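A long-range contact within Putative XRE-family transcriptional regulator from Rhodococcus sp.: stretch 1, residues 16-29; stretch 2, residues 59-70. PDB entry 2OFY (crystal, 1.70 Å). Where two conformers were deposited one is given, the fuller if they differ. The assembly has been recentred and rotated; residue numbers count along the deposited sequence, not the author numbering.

Stretch 1 16-29: RLGELLRSARGDMS
Stretch 2 59-70: TIAAVARVLDLS

Two helical segments of one chain pack mainly through apolar side chains; no hydrogen bond crosses between them, and 448 Å² of surface, both sides summed, is buried. Stretch 1 is helical from Arg-16 through Arg-25 and stretch 2 from Thr-59 through Val-66, each helix having begun earlier in the chain. Their N-to-C directions differ by 25°, a signed crossing angle of +25°, and the axes approach to 10.6 Å. The register is set by Leu-21 CA lying 7.4 Å from Ala-64 CA and Arg-25 CA lying 6.3 Å from Leu-67 CA, so the backbones are nearer at the second of these pairs.

Helical phi/psi values cluster near -63/-43 in both segments, with i to i+4 bonds such as Leu-21 N to Leu-17 O (3.0 Å) and Ala-64 N to Ile-60 O (2.8 Å). Gly-26, with phi/psi 58/-128, is the first residue to leave helical geometry and the second residue of a type II' turn from Arg-25 to Met-28, with Met-28 N bonded to Arg-25 O at 3.0 Å. The second helix closes in a Schellman motif: Asp-68 takes 49/47, while Asp-68 N to Arg-65 O (3.1 Å) and Leu-69 N to Ala-64 O (2.9 Å) lead back into the last turn. Leu-69 then extends at -115/132.

The main bump of stretch 1 is Leu-21 (chi1 m, chi2 t). Its CA-to-CB bond points sideways, but the end of the side chain comes nearer and enters a hollow lined by Ile-60, Val-63, Leu-67 and Leu-69. Leu-21 CD1 lies 4.0 Å from Ile-60 CD1; Leu-21 CD2 lies 4.2 Å from Val-63 CG1, 4.2 Å from Leu-67 CD1 and 3.5 Å from Leu-69 CD2. One methyl thus meets three side chains. Ile-60 (m, m), whose CA-to-CB bond points toward stretch 1, also receives Leu-17 (t, p), whose CD2 sits 3.8 Å from Ile-60 CD1.

Leu-67 (m, t) is the reciprocal bump, with 84 Å² covered. Its CA-to-CB bond points toward stretch 1, and the side chain fits among Leu-21, Ala-24, Arg-25 and Met-28. Leu-67 CD1 approaches Leu-21 O at 3.8 Å and Ala-24 CB at 4.0 Å; Leu-67 CD2 approaches Arg-25 CA at 3.7 Å and Met-28 SE at 3.9 Å. Contact with a carbonyl oxygen and a CA shows that the leucine reaches the backbone of the first helix. Ala-24, whose CB points toward stretch 2, also meets Leu-69 (t, p), with Ala-24 CB 3.8 Å from Leu-69 CD2.

Selenomethionine Met-28 (m, t, p) brings the turn into the packing. Arg-25 (t, t, p, chi4 80°) offers Leu-67 its CA and CB, but its end leads away: Arg-25 NH1 donates to Met-28 O at 2.9 Å, 157°, bracing the turn. Arg-22 (t, p, t, chi4 106°), whose CA-to-CB bond points away from stretch 2, donates from NH1 to Gly-26 O at 2.9 Å, 164°.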

# COMPACT_ATOMS: atom_id res chain seq x y z
N ARG A 16 -5.04 11.86 5.55
CA ARG A 16 -5.33 11.03 6.74
C ARG A 16 -4.21 10.07 7.08
O ARG A 16 -3.87 9.88 8.24
CB ARG A 16 -6.60 10.18 6.48
CG ARG A 16 -7.79 11.03 6.38
CD ARG A 16 -8.92 10.04 6.27
NE ARG A 16 -10.04 10.61 5.63
CZ ARG A 16 -11.02 9.88 5.12
NH1 ARG A 16 -10.98 8.54 5.20
NH2 ARG A 16 -12.03 10.50 4.56
N LEU A 17 -3.68 9.42 6.05
CA LEU A 17 -2.61 8.44 6.23
C LEU A 17 -1.42 9.15 6.87
O LEU A 17 -0.83 8.65 7.83
CB LEU A 17 -2.23 7.82 4.87
CG LEU A 17 -1.01 6.89 4.93
CD1 LEU A 17 -1.23 5.63 5.83
CD2 LEU A 17 -0.66 6.51 3.49
N GLY A 18 -1.08 10.34 6.35
CA GLY A 18 0.08 11.13 6.86
C GLY A 18 -0.12 11.50 8.32
O GLY A 18 0.77 11.29 9.16
N GLU A 19 -1.32 11.97 8.66
CA GLU A 19 -1.63 12.33 10.04
C GLU A 19 -1.51 11.13 10.96
O GLU A 19 -0.97 11.26 12.07
CB GLU A 19 -3.05 12.90 10.15
CG GLU A 19 -3.34 13.44 11.58
CD GLU A 19 -4.80 13.79 11.89
OE1 GLU A 19 -5.61 13.88 10.94
OE2 GLU A 19 -5.14 13.99 13.09
N LEU A 20 -2.00 9.97 10.52
CA LEU A 20 -1.92 8.74 11.35
C LEU A 20 -0.47 8.29 11.60
O LEU A 20 -0.11 7.94 12.75
CB LEU A 20 -2.62 7.61 10.59
CG LEU A 20 -3.68 6.74 11.17
CD1 LEU A 20 -4.53 7.47 12.25
CD2 LEU A 20 -4.54 6.31 10.00
N LEU A 21 0.35 8.36 10.55
CA LEU A 21 1.78 8.01 10.65
C LEU A 21 2.48 9.03 11.58
O LEU A 21 3.32 8.66 12.42
CB LEU A 21 2.44 7.99 9.28
CG LEU A 21 1.91 6.81 8.45
CD1 LEU A 21 2.49 6.87 7.04
CD2 LEU A 21 2.21 5.46 9.12
N ARG A 22 2.15 10.31 11.42
CA ARG A 22 2.77 11.33 12.28
C ARG A 22 2.41 11.07 13.77
O ARG A 22 3.29 11.12 14.62
CB ARG A 22 2.35 12.76 11.83
CG ARG A 22 2.81 13.92 12.77
CD ARG A 22 4.25 13.88 12.91
NE ARG A 22 4.79 14.80 13.93
CZ ARG A 22 5.25 14.39 15.10
NH1 ARG A 22 5.16 13.11 15.45
NH2 ARG A 22 5.77 15.28 15.93
N SER A 23 1.14 10.80 14.04
CA SER A 23 0.70 10.56 15.42
C SER A 23 1.39 9.30 15.94
O SER A 23 1.81 9.27 17.11
CB SER A 23 -0.82 10.36 15.46
OG SER A 23 -1.45 11.60 15.18
N ALA A 24 1.51 8.26 15.11
CA ALA A 24 2.19 7.02 15.54
C ALA A 24 3.68 7.24 15.84
O ALA A 24 4.24 6.69 16.81
CB ALA A 24 2.02 5.88 14.57
N ARG A 25 4.30 8.13 15.09
CA ARG A 25 5.70 8.47 15.34
C ARG A 25 5.83 9.17 16.71
O ARG A 25 6.75 8.86 17.48
CB ARG A 25 6.26 9.32 14.21
CG ARG A 25 7.74 9.68 14.47
CD ARG A 25 8.40 10.25 13.23
NE ARG A 25 7.78 11.49 12.75
CZ ARG A 25 8.00 12.71 13.27
NH1 ARG A 25 8.77 12.92 14.38
NH2 ARG A 25 7.43 13.76 12.67
N GLY A 26 4.89 10.06 17.04
CA GLY A 26 4.89 10.66 18.38
C GLY A 26 6.21 11.35 18.60
O GLY A 26 6.62 12.16 17.76
N ASP A 27 6.90 11.06 19.72
CA ASP A 27 8.14 11.77 20.03
C ASP A 27 9.40 11.23 19.38
O ASP A 27 10.50 11.77 19.62
CB ASP A 27 8.33 11.85 21.55
CG ASP A 27 7.18 12.56 22.22
OD1 ASP A 27 6.68 13.54 21.62
OD2 ASP A 27 6.76 12.15 23.33
N MSE A 28 9.26 10.16 18.61
CA MSE A 28 10.40 9.54 17.97
C MSE A 28 10.93 10.46 16.86
O MSE A 28 10.18 11.23 16.24
CB MSE A 28 10.02 8.17 17.39
CG MSE A 28 9.56 7.12 18.39
SE MSE A 28 8.67 5.71 17.31
CE MSE A 28 10.40 5.18 16.38
N SER A 29 12.24 10.37 16.62
CA SER A 29 12.93 11.20 15.68
C SER A 29 12.51 10.90 14.23
O SER A 29 12.43 9.73 13.84
CB SER A 29 14.43 10.90 15.82
OG SER A 29 15.14 11.34 14.70
N THR A 59 6.74 1.36 0.86
CA THR A 59 7.18 2.45 1.76
C THR A 59 6.32 2.59 3.00
O THR A 59 6.85 2.68 4.12
CB THR A 59 7.28 3.74 1.00
OG1 THR A 59 8.22 3.52 -0.08
CG2 THR A 59 7.77 4.87 1.94
N ILE A 60 5.00 2.56 2.82
CA ILE A 60 4.10 2.69 3.96
C ILE A 60 4.28 1.46 4.88
O ILE A 60 4.30 1.59 6.13
CB ILE A 60 2.67 2.88 3.50
CG1 ILE A 60 2.53 4.18 2.67
CG2 ILE A 60 1.73 2.85 4.67
CD1 ILE A 60 3.04 5.47 3.36
N ALA A 61 4.41 0.28 4.27
CA ALA A 61 4.66 -0.92 5.02
C ALA A 61 5.93 -0.79 5.88
O ALA A 61 5.96 -1.22 6.99
CB ALA A 61 4.78 -2.12 4.05
N ALA A 62 6.99 -0.22 5.32
CA ALA A 62 8.25 -0.18 6.03
C ALA A 62 8.11 0.79 7.20
O ALA A 62 8.68 0.56 8.27
CB ALA A 62 9.36 0.23 5.09
N VAL A 63 7.44 1.90 6.95
CA VAL A 63 7.33 2.93 8.01
C VAL A 63 6.43 2.35 9.12
O VAL A 63 6.73 2.44 10.32
CB VAL A 63 6.77 4.24 7.50
CG1 VAL A 63 6.36 5.19 8.69
CG2 VAL A 63 7.76 4.90 6.51
N ALA A 64 5.34 1.73 8.73
CA ALA A 64 4.42 1.11 9.73
C ALA A 64 5.14 0.09 10.58
O ALA A 64 4.98 0.06 11.82
CB ALA A 64 3.14 0.48 9.02
N ARG A 65 5.96 -0.75 9.96
CA ARG A 65 6.71 -1.75 10.77
C ARG A 65 7.63 -1.07 11.81
O ARG A 65 7.67 -1.48 12.94
CB ARG A 65 7.43 -2.77 9.92
CG ARG A 65 8.29 -2.25 8.84
CD ARG A 65 9.76 -2.19 9.22
NE ARG A 65 10.58 -1.80 8.08
CZ ARG A 65 11.90 -1.75 8.11
NH1 ARG A 65 12.52 -2.09 9.25
NH2 ARG A 65 12.58 -1.41 7.01
N VAL A 66 8.34 -0.02 11.41
CA VAL A 66 9.25 0.71 12.31
C VAL A 66 8.43 1.26 13.49
O VAL A 66 8.92 1.27 14.65
CB VAL A 66 10.02 1.84 11.57
CG1 VAL A 66 10.78 2.77 12.56
CG2 VAL A 66 11.02 1.24 10.48
N LEU A 67 7.20 1.71 13.20
CA LEU A 67 6.32 2.33 14.21
C LEU A 67 5.47 1.33 14.98
O LEU A 67 4.64 1.74 15.82
CB LEU A 67 5.43 3.40 13.57
CG LEU A 67 6.18 4.49 12.82
CD1 LEU A 67 5.12 5.34 12.12
CD2 LEU A 67 7.00 5.35 13.85
N ASP A 68 5.69 0.02 14.74
CA ASP A 68 4.87 -1.05 15.32
C ASP A 68 3.40 -0.79 15.14
O ASP A 68 2.59 -0.94 16.08
CB ASP A 68 5.16 -1.24 16.79
CG ASP A 68 5.76 -2.57 17.04
OD1 ASP A 68 5.00 -3.47 17.49
OD2 ASP A 68 6.97 -2.73 16.75
N LEU A 69 3.08 -0.42 13.92
CA LEU A 69 1.72 -0.02 13.59
C LEU A 69 1.18 -1.07 12.61
O LEU A 69 1.89 -1.48 11.70
CB LEU A 69 1.84 1.38 13.01
CG LEU A 69 0.64 2.14 12.53
CD1 LEU A 69 -0.28 2.45 13.72
CD2 LEU A 69 1.07 3.44 11.75
N SER A 70 -0.04 -1.59 12.85
CA SER A 70 -0.63 -2.56 11.92
C SER A 70 -1.23 -1.85 10.71
O SER A 70 -1.97 -0.88 10.88
CB SER A 70 -1.74 -3.37 12.62
OG SER A 70 -2.61 -4.01 11.67